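GDSL-like Lipase/Acylhydrolase family protein (Neisseria meningitidis, PDB 4K7J) is a peptidoglycan O-acetylesterase of the SGNH family, which probably removes O-linked acetyl groups from the cell-wall polymer by means of a catalytic triad. Local coordinates at residues A[28-32]-A[313-317]; A[126-132]-A[191-197]; A[155-159]-A[171-175]; A[286-290]-A[301-305]. All coordinates share one frame; numbering follows the deposited sequence.

The four contacts divide between two parts of the chain. Contacts 1 and 4 belong to the alpha/beta SGNH hydrolase part and share helix 305-318: contact 4 lies at its start, contact 1 near its end, with centres 18 Å and nearest atoms about 6 Å apart. Contacts 2 and 3 lie in a beta-sandwich on the opposite side of the chain's centre. Their centres are 12 Å apart, and they touch, chiefly through W195, whose CE3 is 3.5 Å from P155 N. Centres of contacts 1 and 2 are 42 Å apart. A bound HEPES molecule, probably from the crystallisation liquor, lies about 3 Å from the R301 side chain (contact 4) and about 14 Å from that of R313 (contact 1).

Contact 1 of 4, residues A[28-32]-A[313-317]; sequences LTDYG and RRVAR
The ring of Y31 lies against the stem of R317, joining the end of edge strand 28-30 to helix 305-318 in the alpha/beta fold of the hydrolase part. R317 CB stands 3.8 Å from the centroid of the Y31 ring and 15° off its normal, a CH-pi contact over the face. Beside it, R317 CA comes within 3.4 Å of Y31 CG. With its CG anti to the backbone N (chi1 -178°), R317 runs extended across the ring margin, and CG and CD pass over CD1 and CE1 of Y31. The opposite face of the ring takes T29 CG2 near its rim, which leaves the aromatic group clamped between a strand methyl and a helix side chain. A316 CB adds an apolar touch, 3.9 Å from Y31 CD2.

At the phenol end, R313 NH1 donates to Y31 OH over 2.9 Å. The oxygen sits in the guanidinium plane, while ring and guanidinium are almost perpendicular, at 85°.

The second shell sets the tyrosine in place. G32 N bonds to D30 OD1, an Asx turn that shapes the chain around Y31, and backbone bonds of T29 with F323 and of Y31 with T321 fasten 28-32 to strand 322-325 and the residue just before it. A water ties the two backbones together, donating to Y31 O at 2.9 Å and to R317 O at 3.0 Å.

Contact 2 of 4, residues A[126-132]-A[191-197]; sequences LAHTGSG and TEMPWDI
T129 reaches across to T191, W195 and I197 where two antiparallel connections pass side by side between the five-stranded sheets of a beta-sandwich, an architecture consistent with the galactose-binding-like family. Its CB lies 3.2 Å from T191 OG1. Beyond CB the side chain divides. The hydroxyl, held between the backbone N and the carbonyl carbon of its own residue (chi1 68°), faces two partners: W195 N donates to T129 OG1 at 3.0 Å, and a hydrogen bond of undecided direction joins T129 OG1 to T191 OG1. The methyl, CG2, meets I197 CG1 at 3.5 Å and lies as close to the carbonyl oxygen of W195. T129 N in turn bonds to W195 O, so this one residue grips W195 by both backbone groups.

Further along, A127 and I197 form a hydrogen-bonded antiparallel pair with both backbone bonds made, and H128 faces D196 in the following non-hydrogen-bonded pair. These two side chains lie alongside each other, pointing the same way: H128 ND1 donates to D196 OD1 at 2.8 Å. The donor approaches from above the carboxylate plane, 37° out of it, while L126 CD1 covers one face of the imidazole near its rim. The tryptophan indole is tied off by W195 NE1 bonding to T161 O. At the far end of the pairing, G132 N donates to E192 O at 3.1 Å, from above the carbonyl plane.

Contact 3 of 4, residues A[155-159]-A[171-175]; sequences PLLAE and ANGGG
Two loops that link the opposing sheets of the beta-sandwich meet here, with P155 against A171 and E159 reaching for the backbone of G173. The apolar part is small: P155 CG touches A171 CB at 3.8 Å, while the same pyrrolidine ring places its CD 3.6 Å from G175 O. Next to it, A158 approaches the glycine run with its backbone, in a CA-H...O contact of 3.4 Å from A158 CA to G173 O. Its CB lies against the peptide of G173.

E159 supplies the polar clasp. The CB of this glutamate leads away from the other loop, but the chain bends back at chi2 (65°) and brings OE2 to the backbone of G173. G173 N then donates to E159 OE2 at 3.1 Å in a nearly straight bond, with an angle of 169° at the hydrogen. The oxygen is met on its syn side, though not in the carboxylate plane. The positive phi values at G173 and G175 favour glycine. A water bridges the other end, donating to P155 O and accepting from G175 N.

Q177 steadies the second loop through bonds to N172 N and G175 O, and a backbone bond ties A171 to Q160. The pair of loops follows strands 147-155 and 167-170, and leads into strands 161-164 and 177-183, with P155 and A171 both packed on W195 of strand 195-203.

Contact 4 of 4, residues A[286-290]-A[301-305]; sequences GAPES and RPVRL
The salt bridge between E289 and R301 closes the loop that connects strand 281-286 to helix 305-318 in the alpha/beta fold of the SGNH hydrolase domain. R301 NH1 donates to E289 OE2 at 3.0 Å, with 153° at the hydrogen. The carboxylate oxygen lies near the guanidinium plane and is met on its anti side. E289 runs extended beyond CG, whereas R301 bends at chi3 (64°), and they cross at roughly a right angle.

Apolar packing comes chiefly from L305, whose CD1 reaches A287 CB at 4.3 Å. From within 301-305, L305 CD2 covers one face of the R301 guanidinium, and it reaches across to lie 3.6 Å from S290 N.

A carbon-to-carbonyl contact brings P302 CD to 3.4 Å from S290 O, and this buried oxygen finds no hydrogen-bond partner in the model.

No backbone bond joins 286-290 to 301-305; within 301-305, L305 N bonds to P302 O across a type I turn that leads into the helix.

Both charged groups have further partners. E289 accepts from the backbone N atoms of C334, S335 and M336, while R301 bonds to T306, Q309 and Q327, and its NE forms a salt bridge with the sulfonate of a HEPES molecule, probably from the crystallisation liquor. So many donors around one buried carboxylate would be expected to favour its ionised form, and R301 may accommodate an anion besides E289.

Contact 1 of 4, residues A[28-32]-A[313-317]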
loop_
_atom_site.group_PDB
_atom_site.type_symbol
_atom_site.label_atom_id
_atom_site.label_comp_id
_atom_site.label_asym_id
_atom_site.label_seq_id
_atom_site.Cartn_x
_atom_site.Cartn_y
_atom_site.Cartn_z
ATOM N N LEU A 28 10.021 7.896 -14.536
ATOM C CA LEU A 28 10.630 7.752 -13.224
ATOM C C LEU A 28 11.845 8.681 -13.079
ATOM O O LEU A 28 12.792 8.603 -13.856
ATOM C CB LEU A 28 11.021 6.287 -12.992
ATOM C CG LEU A 28 11.602 5.898 -11.632
ATOM C CD1 LEU A 28 10.630 6.250 -10.518
ATOM C CD2 LEU A 28 11.941 4.405 -11.599
ATOM N N THR A 29 11.812 9.561 -12.086
ATOM C CA THR A 29 12.951 10.429 -11.814
ATOM C C THR A 29 13.532 10.065 -10.463
ATOM O O THR A 29 12.819 10.049 -9.458
ATOM C CB THR A 29 12.569 11.929 -11.797
ATOM O OG1 THR A 29 11.969 12.296 -13.044
ATOM C CG2 THR A 29 13.805 12.790 -11.553
ATOM N N ASP A 30 14.826 9.756 -10.433
ATOM C CA ASP A 30 15.478 9.450 -9.162
ATOM C C ASP A 30 16.235 10.649 -8.607
ATOM O O ASP A 30 17.255 11.040 -9.158
ATOM C CB ASP A 30 16.419 8.257 -9.313
ATOM C CG ASP A 30 17.066 7.857 -8.002
ATOM O OD1 ASP A 30 16.602 8.311 -6.933
ATOM O OD2 ASP A 30 18.045 7.082 -8.047
ATOM N N TYR A 31 15.738 11.212 -7.506
ATOM C CA TYR A 31 16.379 12.351 -6.848
ATOM C C TYR A 31 17.333 11.915 -5.751
ATOM O O TYR A 31 17.862 12.742 -5.009
ATOM C CB TYR A 31 15.335 13.296 -6.264
ATOM C CG TYR A 31 14.517 13.960 -7.332
ATOM C CD1 TYR A 31 15.085 14.915 -8.162
ATOM C CD2 TYR A 31 13.189 13.605 -7.541
ATOM C CE1 TYR A 31 14.342 15.523 -9.164
ATOM C CE2 TYR A 31 12.441 14.203 -8.542
ATOM C CZ TYR A 31 13.023 15.171 -9.343
ATOM O OH TYR A 31 12.292 15.764 -10.344
ATOM N N GLY A 32 17.510 10.604 -5.631
ATOM C CA GLY A 32 18.495 10.036 -4.737
ATOM C C GLY A 32 19.546 9.307 -5.555
ATOM O O GLY A 32 19.896 9.728 -6.659
ATOM N N ARG A 313 6.428 16.596 -6.478
ATOM C CA ARG A 313 7.755 16.487 -7.062
ATOM C C ARG A 313 8.828 17.213 -6.242
ATOM O O ARG A 313 9.911 16.682 -6.044
ATOM C CB ARG A 313 7.767 16.948 -8.526
ATOM C CG ARG A 313 9.083 16.655 -9.201
ATOM C CD ARG A 313 9.228 17.417 -10.497
ATOM N NE ARG A 313 8.450 16.817 -11.571
ATOM C CZ ARG A 313 8.860 15.783 -12.299
ATOM N NH1 ARG A 313 10.040 15.226 -12.064
ATOM N NH2 ARG A 313 8.085 15.300 -13.259
ATOM N N ARG A 314 8.526 18.405 -5.737
ATOM C CA ARG A 314 9.465 19.098 -4.843
ATOM C C ARG A 314 9.789 18.266 -3.598
ATOM O O ARG A 314 10.938 18.197 -3.165
ATOM C CB ARG A 314 8.901 20.445 -4.389
ATOM C CG ARG A 314 8.887 21.529 -5.441
ATOM C CD ARG A 314 8.684 22.911 -4.796
ATOM N NE ARG A 314 7.402 23.064 -4.102
ATOM C CZ ARG A 314 6.254 23.306 -4.722
ATOM N NH1 ARG A 314 6.227 23.412 -6.041
ATOM N NH2 ARG A 314 5.136 23.441 -4.032
ATOM N N VAL A 315 8.769 17.635 -3.023
ATOM C CA VAL A 315 8.981 16.775 -1.851
ATOM C C VAL A 315 9.915 15.615 -2.181
ATOM O O VAL A 315 10.847 15.312 -1.416
ATOM C CB VAL A 315 7.647 16.219 -1.296
ATOM C CG1 VAL A 315 7.910 15.099 -0.284
ATOM C CG2 VAL A 315 6.830 17.340 -0.667
ATOM N N ALA A 316 9.664 14.972 -3.323
ATOM C CA ALA A 316 10.541 13.909 -3.827
ATOM C C ALA A 316 12.011 14.336 -3.903
ATOM O O ALA A 316 12.917 13.613 -3.456
ATOM C CB ALA A 316 10.065 13.446 -5.197
ATOM N N ARG A 317 12.249 15.511 -4.477
ATOM C CA ARG A 317 13.619 15.982 -4.688
ATOM C C ARG A 317 14.274 16.353 -3.378
ATOM O O ARG A 317 15.411 15.968 -3.112
ATOM C CB ARG A 317 13.646 17.187 -5.637
ATOM C CG ARG A 317 15.063 17.670 -5.916
ATOM C CD ARG A 317 15.100 18.713 -7.020
ATOM N NE ARG A 317 16.435 19.292 -7.167
ATOM C CZ ARG A 317 16.717 20.291 -7.997
ATOM N NH1 ARG A 317 15.762 20.791 -8.771
ATOM N NH2 ARG A 317 17.950 20.783 -8.062
HETATM O O HOH W 1 8.964 12.074 -13.328
HETATM O O HOH W 2 18.022 15.561 -4.443
#

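Contact 2 of 4, residues A[126-132]-A[191-197]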
loop_
_atom_site.group_PDB
_atom_site.type_symbol
_atom_site.label_atom_id
_atom_site.label_comp_id
_atom_site.label_asym_id
_atom_site.label_seq_id
_atom_site.Cartn_x
_atom_site.Cartn_y
_atom_site.Cartn_z
ATOM N N LEU A 126 -8.693 -1.749 10.890
ATOM C CA LEU A 126 -8.680 -2.813 11.886
ATOM C C LEU A 126 -9.956 -3.629 11.765
ATOM O O LEU A 126 -10.920 -3.193 11.124
ATOM C CB LEU A 126 -8.503 -2.251 13.308
ATOM C CG LEU A 126 -9.561 -1.308 13.898
ATOM C CD1 LEU A 126 -10.756 -2.063 14.483
ATOM C CD2 LEU A 126 -8.961 -0.382 14.960
ATOM N N ALA A 127 -9.970 -4.817 12.363
ATOM C CA ALA A 127 -11.208 -5.598 12.418
ATOM C C ALA A 127 -11.493 -6.049 13.852
ATOM O O ALA A 127 -10.590 -6.514 14.540
ATOM C CB ALA A 127 -11.136 -6.775 11.489
ATOM N N HIS A 128 -12.733 -5.888 14.310
ATOM C CA HIS A 128 -13.124 -6.394 15.626
ATOM C C HIS A 128 -13.493 -7.868 15.452
ATOM O O HIS A 128 -14.378 -8.184 14.658
ATOM C CB HIS A 128 -14.356 -5.644 16.162
ATOM C CG HIS A 128 -14.179 -4.161 16.260
ATOM N ND1 HIS A 128 -13.201 -3.577 17.042
ATOM C CD2 HIS A 128 -14.879 -3.139 15.705
ATOM C CE1 HIS A 128 -13.298 -2.262 16.951
ATOM N NE2 HIS A 128 -14.309 -1.970 16.151
ATOM N N THR A 129 -12.833 -8.764 16.176
ATOM C CA THR A 129 -13.060 -10.195 15.980
ATOM C C THR A 129 -14.287 -10.681 16.761
ATOM O O THR A 129 -14.992 -11.589 16.321
ATOM C CB THR A 129 -11.847 -11.071 16.424
ATOM O OG1 THR A 129 -11.699 -11.015 17.856
ATOM C CG2 THR A 129 -10.557 -10.634 15.745
ATOM N N GLY A 130 -14.521 -10.089 17.926
ATOM C CA GLY A 130 -15.589 -10.524 18.803
ATOM C C GLY A 130 -15.153 -11.790 19.526
ATOM O O GLY A 130 -14.117 -12.368 19.203
ATOM N N SER A 131 -15.934 -12.229 20.503
ATOM C CA SER A 131 -15.685 -13.532 21.113
ATOM C C SER A 131 -16.238 -14.586 20.169
ATOM O O SER A 131 -17.130 -14.300 19.379
ATOM C CB SER A 131 -16.355 -13.618 22.484
ATOM O OG SER A 131 -17.741 -13.329 22.386
ATOM N N GLY A 132 -15.714 -15.803 20.232
ATOM C CA GLY A 132 -16.142 -16.837 19.309
ATOM C C GLY A 132 -15.902 -16.408 17.867
ATOM O O GLY A 132 -16.634 -16.820 16.959
ATOM N N THR A 191 -10.667 -16.660 17.534
ATOM C CA THR A 191 -10.482 -15.841 18.732
ATOM C C THR A 191 -11.552 -16.147 19.765
ATOM O O THR A 191 -12.723 -15.808 19.583
ATOM C CB THR A 191 -10.489 -14.326 18.417
ATOM O OG1 THR A 191 -11.710 -13.973 17.756
ATOM C CG2 THR A 191 -9.328 -13.964 17.504
ATOM N N GLU A 192 -11.146 -16.795 20.852
ATOM C CA GLU A 192 -12.079 -17.101 21.924
ATOM C C GLU A 192 -12.625 -15.808 22.520
ATOM O O GLU A 192 -13.828 -15.649 22.641
ATOM C CB GLU A 192 -11.418 -17.977 22.993
ATOM C CG GLU A 192 -12.146 -18.002 24.341
ATOM C CD GLU A 192 -13.463 -18.774 24.321
ATOM O OE1 GLU A 192 -13.874 -19.286 23.252
ATOM O OE2 GLU A 192 -14.091 -18.863 25.396
ATOM N N MET A 193 -11.728 -14.896 22.882
ATOM C CA MET A 193 -12.097 -13.575 23.379
ATOM C C MET A 193 -11.762 -12.487 22.338
ATOM O O MET A 193 -11.029 -12.752 21.383
ATOM C CB MET A 193 -11.415 -13.312 24.729
ATOM C CG MET A 193 -12.087 -14.026 25.923
ATOM S SD MET A 193 -13.766 -13.457 26.320
ATOM C CE MET A 193 -14.745 -14.755 25.586
ATOM N N PRO A 194 -12.308 -11.267 22.509
ATOM C CA PRO A 194 -12.150 -10.255 21.455
ATOM C C PRO A 194 -10.741 -9.701 21.285
ATOM O O PRO A 194 -10.051 -9.430 22.270
ATOM C CB PRO A 194 -13.071 -9.117 21.918
ATOM C CG PRO A 194 -14.083 -9.794 22.815
ATOM C CD PRO A 194 -13.287 -10.839 23.531
ATOM N N TRP A 195 -10.364 -9.494 20.025
ATOM C CA TRP A 195 -9.148 -8.788 19.653
ATOM C C TRP A 195 -9.486 -7.738 18.599
ATOM O O TRP A 195 -10.499 -7.851 17.908
ATOM C CB TRP A 195 -8.190 -9.736 18.943
ATOM C CG TRP A 195 -7.540 -10.807 19.738
ATOM C CD1 TRP A 195 -8.124 -11.937 20.243
ATOM C CD2 TRP A 195 -6.148 -10.901 20.047
ATOM N NE1 TRP A 195 -7.180 -12.706 20.885
ATOM C CE2 TRP A 195 -5.957 -12.098 20.767
ATOM C CE3 TRP A 195 -5.039 -10.082 19.789
ATOM C CZ2 TRP A 195 -4.700 -12.494 21.239
ATOM C CZ3 TRP A 195 -3.798 -10.471 20.261
ATOM C CH2 TRP A 195 -3.639 -11.671 20.972
ATOM N N ASP A 196 -8.593 -6.766 18.419
ATOM C CA ASP A 196 -8.561 -6.003 17.169
ATOM C C ASP A 196 -7.392 -6.493 16.339
ATOM O O ASP A 196 -6.305 -6.704 16.868
ATOM C CB ASP A 196 -8.435 -4.499 17.430
ATOM C CG ASP A 196 -9.717 -3.895 17.986
ATOM O OD1 ASP A 196 -10.771 -4.563 17.916
ATOM O OD2 ASP A 196 -9.668 -2.756 18.486
ATOM N N ILE A 197 -7.614 -6.683 15.047
ATOM C CA ILE A 197 -6.569 -7.198 14.148
ATOM C C ILE A 197 -6.338 -6.189 13.015
ATOM O O ILE A 197 -7.294 -5.625 12.476
ATOM C CB ILE A 197 -6.985 -8.561 13.519
ATOM C CG1 ILE A 197 -7.371 -9.582 14.593
ATOM C CG2 ILE A 197 -5.884 -9.117 12.617
ATOM C CD1 ILE A 197 -6.221 -10.039 15.490
HETATM O O HOH W 3 -13.554 -7.701 18.824
#

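Contact 3 of 4, residues A[155-159]-A[171-175]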
loop_
_atom_site.group_PDB
_atom_site.type_symbol
_atom_site.label_atom_id
_atom_site.label_comp_id
_atom_site.label_asym_id
_atom_site.label_seq_id
_atom_site.Cartn_x
_atom_site.Cartn_y
_atom_site.Cartn_z
ATOM N N PRO A 155 -4.932 -7.299 21.843
ATOM C CA PRO A 155 -5.825 -8.105 22.668
ATOM C C PRO A 155 -6.626 -7.213 23.610
ATOM O O PRO A 155 -6.162 -6.138 23.984
ATOM C CB PRO A 155 -4.848 -8.942 23.495
ATOM C CG PRO A 155 -3.699 -8.021 23.713
ATOM C CD PRO A 155 -3.564 -7.257 22.396
ATOM N N LEU A 156 -7.815 -7.657 23.994
ATOM C CA LEU A 156 -8.546 -6.970 25.050
ATOM C C LEU A 156 -7.765 -7.049 26.366
ATOM O O LEU A 156 -7.649 -6.059 27.089
ATOM C CB LEU A 156 -9.937 -7.576 25.222
ATOM C CG LEU A 156 -10.813 -6.909 26.273
ATOM C CD1 LEU A 156 -11.247 -5.522 25.795
ATOM C CD2 LEU A 156 -12.008 -7.792 26.572
ATOM N N LEU A 157 -7.219 -8.229 26.659
ATOM C CA LEU A 157 -6.433 -8.451 27.872
ATOM C C LEU A 157 -4.995 -8.855 27.575
ATOM O O LEU A 157 -4.725 -9.555 26.598
ATOM C CB LEU A 157 -7.069 -9.552 28.722
ATOM C CG LEU A 157 -7.960 -9.169 29.899
ATOM C CD1 LEU A 157 -9.122 -8.295 29.445
ATOM C CD2 LEU A 157 -8.455 -10.443 30.572
ATOM N N ALA A 158 -4.075 -8.438 28.437
ATOM C CA ALA A 158 -2.691 -8.885 28.338
ATOM C C ALA A 158 -2.622 -10.419 28.387
ATOM O O ALA A 158 -3.431 -11.058 29.071
ATOM C CB ALA A 158 -1.863 -8.268 29.448
ATOM N N GLU A 159 -1.688 -10.995 27.623
ATOM C CA GLU A 159 -1.443 -12.451 27.598
ATOM C C GLU A 159 -2.517 -13.302 26.898
ATOM O O GLU A 159 -2.362 -14.517 26.778
ATOM C CB GLU A 159 -1.173 -12.998 29.009
ATOM C CG GLU A 159 0.269 -13.410 29.269
ATOM C CD GLU A 159 1.238 -12.241 29.230
ATOM O OE1 GLU A 159 1.691 -11.809 30.312
ATOM O OE2 GLU A 159 1.557 -11.763 28.117
ATOM N N ALA A 171 -0.348 -13.007 22.934
ATOM C CA ALA A 171 0.144 -11.648 23.013
ATOM C C ALA A 171 1.209 -11.605 24.093
ATOM O O ALA A 171 1.280 -12.505 24.926
ATOM C CB ALA A 171 -0.991 -10.693 23.383
ATOM N N ASN A 172 2.028 -10.555 24.074
ATOM C CA ASN A 172 2.908 -10.225 25.194
ATOM C C ASN A 172 2.508 -8.882 25.759
ATOM O O ASN A 172 2.781 -7.842 25.168
ATOM C CB ASN A 172 4.367 -10.165 24.760
ATOM C CG ASN A 172 4.982 -11.532 24.611
ATOM O OD1 ASN A 172 5.291 -12.207 25.601
ATOM N ND2 ASN A 172 5.170 -11.953 23.369
ATOM N N GLY A 173 1.851 -8.899 26.904
ATOM C CA GLY A 173 1.268 -7.682 27.424
ATOM C C GLY A 173 0.100 -7.254 26.559
ATOM O O GLY A 173 -0.488 -8.069 25.836
ATOM N N GLY A 174 -0.242 -5.974 26.641
ATOM C CA GLY A 174 -1.378 -5.430 25.926
ATOM C C GLY A 174 -0.936 -4.443 24.867
ATOM O O GLY A 174 0.253 -4.287 24.614
ATOM N N GLY A 175 -1.895 -3.778 24.235
ATOM C CA GLY A 175 -1.565 -2.830 23.193
ATOM C C GLY A 175 -1.280 -3.507 21.860
ATOM O O GLY A 175 -1.079 -4.718 21.798
HETATM O O HOH W 4 -4.485 -4.245 24.969
#

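Contact 4 of 4, residues A[286-290]-A[301-305]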
loop_
_atom_site.group_PDB
_atom_site.type_symbol
_atom_site.label_atom_id
_atom_site.label_comp_id
_atom_site.label_asym_id
_atom_site.label_seq_id
_atom_site.Cartn_x
_atom_site.Cartn_y
_atom_site.Cartn_z
ATOM N N GLY A 286 3.257 10.785 -8.296
ATOM C CA GLY A 286 2.571 12.038 -8.558
ATOM C C GLY A 286 1.147 11.762 -8.998
ATOM O O GLY A 286 0.899 10.785 -9.703
ATOM N N ALA A 287 0.209 12.600 -8.568
ATOM C CA ALA A 287 -1.196 12.385 -8.883
ATOM C C ALA A 287 -1.446 12.294 -10.400
ATOM O O ALA A 287 -0.817 13.018 -11.183
ATOM C CB ALA A 287 -2.038 13.480 -8.267
ATOM N N PRO A 288 -2.362 11.398 -10.817
ATOM C CA PRO A 288 -2.774 11.363 -12.224
ATOM C C PRO A 288 -3.586 12.602 -12.547
ATOM O O PRO A 288 -4.003 13.302 -11.627
ATOM C CB PRO A 288 -3.684 10.128 -12.293
ATOM C CG PRO A 288 -4.233 9.983 -10.899
ATOM C CD PRO A 288 -3.092 10.405 -10.000
ATOM N N GLU A 289 -3.821 12.880 -13.823
ATOM C CA GLU A 289 -4.759 13.935 -14.148
ATOM C C GLU A 289 -6.145 13.491 -13.703
ATOM O O GLU A 289 -6.541 12.351 -13.927
ATOM C CB GLU A 289 -4.769 14.276 -15.644
ATOM C CG GLU A 289 -5.786 15.377 -15.979
ATOM C CD GLU A 289 -5.665 15.925 -17.399
ATOM O OE1 GLU A 289 -6.012 15.207 -18.362
ATOM O OE2 GLU A 289 -5.236 17.086 -17.548
ATOM N N SER A 290 -6.862 14.400 -13.052
ATOM C CA SER A 290 -8.266 14.222 -12.723
ATOM C C SER A 290 -9.008 15.371 -13.366
ATOM O O SER A 290 -8.403 16.387 -13.713
ATOM C CB SER A 290 -8.493 14.283 -11.207
ATOM O OG SER A 290 -7.880 13.185 -10.557
ATOM N N ARG A 301 -9.740 20.669 -15.169
ATOM C CA ARG A 301 -8.924 20.205 -14.057
ATOM C C ARG A 301 -9.381 20.893 -12.785
ATOM O O ARG A 301 -9.800 22.044 -12.831
ATOM C CB ARG A 301 -7.447 20.507 -14.332
ATOM C CG ARG A 301 -6.818 19.595 -15.389
ATOM C CD ARG A 301 -5.542 20.189 -15.971
ATOM N NE ARG A 301 -4.483 20.323 -14.970
ATOM C CZ ARG A 301 -3.680 19.329 -14.594
ATOM N NH1 ARG A 301 -3.820 18.116 -15.132
ATOM N NH2 ARG A 301 -2.742 19.543 -13.675
ATOM N N PRO A 302 -9.319 20.190 -11.640
ATOM C CA PRO A 302 -9.581 20.907 -10.388
ATOM C C PRO A 302 -8.550 22.010 -10.227
ATOM O O PRO A 302 -7.402 21.854 -10.657
ATOM C CB PRO A 302 -9.378 19.832 -9.312
ATOM C CG PRO A 302 -9.460 18.527 -10.040
ATOM C CD PRO A 302 -8.914 18.798 -11.401
ATOM N N VAL A 303 -8.965 23.104 -9.604
ATOM C CA VAL A 303 -8.153 24.306 -9.473
ATOM C C VAL A 303 -6.820 24.099 -8.738
ATOM O O VAL A 303 -5.847 24.800 -9.004
ATOM C CB VAL A 303 -8.989 25.430 -8.793
ATOM C CG1 VAL A 303 -8.179 26.705 -8.607
ATOM C CG2 VAL A 303 -10.232 25.716 -9.621
ATOM N N ARG A 304 -6.758 23.129 -7.829
ATOM C CA ARG A 304 -5.525 22.939 -7.059
ATOM C C ARG A 304 -4.676 21.748 -7.507
ATOM O O ARG A 304 -3.669 21.431 -6.867
ATOM C CB ARG A 304 -5.840 22.820 -5.564
ATOM C CG ARG A 304 -6.822 23.875 -5.045
ATOM C CD ARG A 304 -6.376 25.299 -5.428
ATOM N NE ARG A 304 -5.023 25.582 -4.959
ATOM C CZ ARG A 304 -4.726 25.916 -3.708
ATOM N NH1 ARG A 304 -5.687 26.015 -2.806
ATOM N NH2 ARG A 304 -3.466 26.149 -3.359
ATOM N N LEU A 305 -5.076 21.084 -8.592
ATOM C CA LEU A 305 -4.405 19.856 -9.005
ATOM C C LEU A 305 -2.956 20.101 -9.385
ATOM O O LEU A 305 -2.059 19.381 -8.942
ATOM C CB LEU A 305 -5.138 19.182 -10.167
ATOM C CG LEU A 305 -4.458 17.949 -10.757
ATOM C CD1 LEU A 305 -4.262 16.854 -9.672
ATOM C CD2 LEU A 305 -5.263 17.401 -11.922
#